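Local coordinates for protein probable sugar kinase (Clostridium perfringens, PDB 3KZH) that probably phosphorylates a sugar as a pfkB-type carbohydrate kinase of the ribokinase clan and binds beta-D-glucopyranose, at residues Met271-Glu274 / Asp275-Phe279. Numbering follows the deposited sequence.
Sequences MPIE and DIVKF
M271, modelled as selenomethionine, and D275 meet at the start of helix 273-288, where P272 is the N-cap residue. The M271 chain runs out extended from CB and then bends at SE (chi3 61°), which carries its terminal CE back over the first helical turn. There CE comes 3.2 Å from the carbonyl O of D275, an oxygen that also accepts a hydrogen bond from the backbone N of F279, and 4.0 Å from CB of F279. At the root of the same side chain, CB packs on CG1 of I276 at 3.9 Å. The carboxylate of D275 turns back along the chain instead, its CG anti to the carbonyl carbon, and OD2 reaches CG of the P272 ring at 3.2 Å. P272 offers its carbonyl O to I276 N, a bond of 3.2 Å lying in the carbonyl plane, and takes a weak second one from D275 N. Y265 of helix 255-268 touches M271 and stacks on F279, while V277 and I273 rest on Y233 of strand 231-234, joining this helix start to its neighbours in the ribokinase-like fold. The following i to i+4 bond, V277 N to I273 O, is 3.1 Å long and close to straight at 162°.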
HETATM    1  N   MSE A 271      17.781  11.588 -32.273  1.00 30.62           N
HETATM    2  CA  MSE A 271      18.953  10.746 -32.534  1.00 29.65           C
HETATM    3  C   MSE A 271      18.800   9.830 -33.756  1.00 27.98           C
HETATM    4  O   MSE A 271      17.678   9.503 -34.136  1.00 24.84           O
HETATM    5  CB  MSE A 271      19.226   9.845 -31.308  1.00 31.23           C
HETATM    6  CG  MSE A 271      19.900  10.517 -30.095  1.00 34.46           C
HETATM    7 SE   MSE A 271      19.568   9.557 -28.426  1.00 51.51          SE
HETATM    8  CE  MSE A 271      20.354   7.875 -28.857  1.00 27.83           C
ATOM      9  N   PRO A 272      19.923   9.476 -34.443  1.00 27.97           N
ATOM     10  CA  PRO A 272      19.831   8.574 -35.605  1.00 27.14           C
ATOM     11  C   PRO A 272      19.397   7.178 -35.125  1.00 24.97           C
ATOM     12  O   PRO A 272      19.665   6.814 -33.973  1.00 24.50           O
ATOM     13  CB  PRO A 272      21.256   8.583 -36.176  1.00 27.12           C
ATOM     14  CG  PRO A 272      22.105   9.060 -35.057  1.00 29.50           C
ATOM     15  CD  PRO A 272      21.265  10.094 -34.397  1.00 27.94           C
ATOM     16  N   ILE A 273      18.718   6.424 -35.993  1.00 23.65           N
ATOM     17  CA  ILE A 273      18.177   5.103 -35.649  1.00 23.53           C
ATOM     18  C   ILE A 273      19.121   4.066 -35.015  1.00 22.12           C
ATOM     19  O   ILE A 273      18.720   3.379 -34.080  1.00 18.08           O
ATOM     20  CB  ILE A 273      17.312   4.505 -36.819  1.00 24.79           C
ATOM     21  CG1 ILE A 273      16.421   3.368 -36.303  1.00 24.26           C
ATOM     22  CG2 ILE A 273      18.190   4.034 -37.963  1.00 22.12           C
ATOM     23  CD1 ILE A 273      15.171   3.122 -37.100  1.00 27.05           C
ATOM     24  N   GLU A 274      20.382   4.034 -35.444  1.00 23.42           N
ATOM     25  CA  GLU A 274      21.372   3.097 -34.899  1.00 28.49           C
ATOM     26  C   GLU A 274      21.654   3.387 -33.421  1.00 28.70           C
ATOM     27  O   GLU A 274      21.779   2.458 -32.612  1.00 26.52           O
ATOM     28  CB  GLU A 274      22.673   3.146 -35.713  1.00 33.55           C
ATOM     29  CG  GLU A 274      22.511   2.708 -37.172  1.00 41.98           C
ATOM     30  CD  GLU A 274      23.725   3.027 -38.029  1.00 46.67           C
ATOM     31  OE1 GLU A 274      23.865   4.193 -38.463  1.00 51.14           O
ATOM     32  OE2 GLU A 274      24.537   2.112 -38.279  1.00 48.46           O
ATOM     33  N   ASP A 275      21.655   4.677 -33.068  1.00 26.87           N
ATOM     34  CA  ASP A 275      21.892   5.111 -31.695  1.00 27.28           C
ATOM     35  C   ASP A 275      20.661   4.953 -30.790  1.00 24.68           C
ATOM     36  O   ASP A 275      20.815   4.745 -29.587  1.00 23.22           O
ATOM     37  CB  ASP A 275      22.451   6.548 -31.660  1.00 29.02           C
ATOM     38  CG  ASP A 275      23.861   6.652 -32.249  1.00 30.76           C
ATOM     39  OD1 ASP A 275      24.747   5.857 -31.867  1.00 31.81           O
ATOM     40  OD2 ASP A 275      24.082   7.537 -33.104  1.00 32.32           O
ATOM     41  N   ILE A 276      19.457   5.049 -31.366  1.00 23.86           N
ATOM     42  CA  ILE A 276      18.185   4.872 -30.628  1.00 22.76           C
ATOM     43  C   ILE A 276      18.082   3.396 -30.219  1.00 20.86           C
ATOM     44  O   ILE A 276      17.756   3.082 -29.069  1.00 19.40           O
ATOM     45  CB  ILE A 276      16.931   5.226 -31.502  1.00 23.92           C
ATOM     46  CG1 ILE A 276      16.939   6.702 -31.895  1.00 24.41           C
ATOM     47  CG2 ILE A 276      15.629   4.887 -30.764  1.00 23.68           C
ATOM     48  CD1 ILE A 276      15.807   7.107 -32.841  1.00 23.48           C
ATOM     49  N   VAL A 277      18.421   2.522 -31.167  1.00 19.61           N
ATOM     50  CA  VAL A 277      18.417   1.067 -31.000  1.00 19.55           C
ATOM     51  C   VAL A 277      19.402   0.642 -29.904  1.00 19.54           C
ATOM     52  O   VAL A 277      19.051  -0.167 -29.054  1.00 15.95           O
ATOM     53  CB  VAL A 277      18.722   0.373 -32.378  1.00 18.08           C
ATOM     54  CG1 VAL A 277      18.816  -1.104 -32.261  1.00 16.09           C
ATOM     55  CG2 VAL A 277      17.617   0.655 -33.338  1.00 14.48           C
ATOM     56  N   LYS A 278      20.573   1.283 -29.875  1.00 19.49           N
ATOM     57  CA  LYS A 278      21.612   0.993 -28.886  1.00 22.22           C
ATOM     58  C   LYS A 278      21.283   1.482 -27.484  1.00 19.28           C
ATOM     59  O   LYS A 278      21.501   0.749 -26.509  1.00 16.46           O
ATOM     60  CB  LYS A 278      22.959   1.572 -29.321  1.00 25.37           C
ATOM     61  CG  LYS A 278      23.659   0.803 -30.423  1.00 27.31           C
ATOM     62  CD  LYS A 278      24.969   1.483 -30.763  1.00 28.35           C
ATOM     63  CE  LYS A 278      25.441   1.083 -32.136  1.00 32.21           C
ATOM     64  NZ  LYS A 278      26.578   1.921 -32.612  1.00 34.20           N
ATOM     65  N   PHE A 279      20.708   2.693 -27.407  1.00 18.28           N
ATOM     66  CA  PHE A 279      20.308   3.345 -26.145  1.00 17.30           C
ATOM     67  C   PHE A 279      19.169   2.542 -25.511  1.00 15.88           C
ATOM     68  O   PHE A 279      19.225   2.203 -24.332  1.00 15.51           O
ATOM     69  CB  PHE A 279      19.891   4.819 -26.394  1.00 15.51           C
ATOM     70  CG  PHE A 279      19.647   5.621 -25.121  1.00 17.74           C
ATOM     71  CD1 PHE A 279      20.671   6.420 -24.569  1.00 14.47           C
ATOM     72  CD2 PHE A 279      18.418   5.515 -24.417  1.00 15.68           C
ATOM     73  CE1 PHE A 279      20.481   7.100 -23.331  1.00 14.83           C
ATOM     74  CE2 PHE A 279      18.222   6.188 -23.177  1.00 16.30           C
ATOM     75  CZ  PHE A 279      19.259   6.978 -22.635  1.00 14.97           C
TER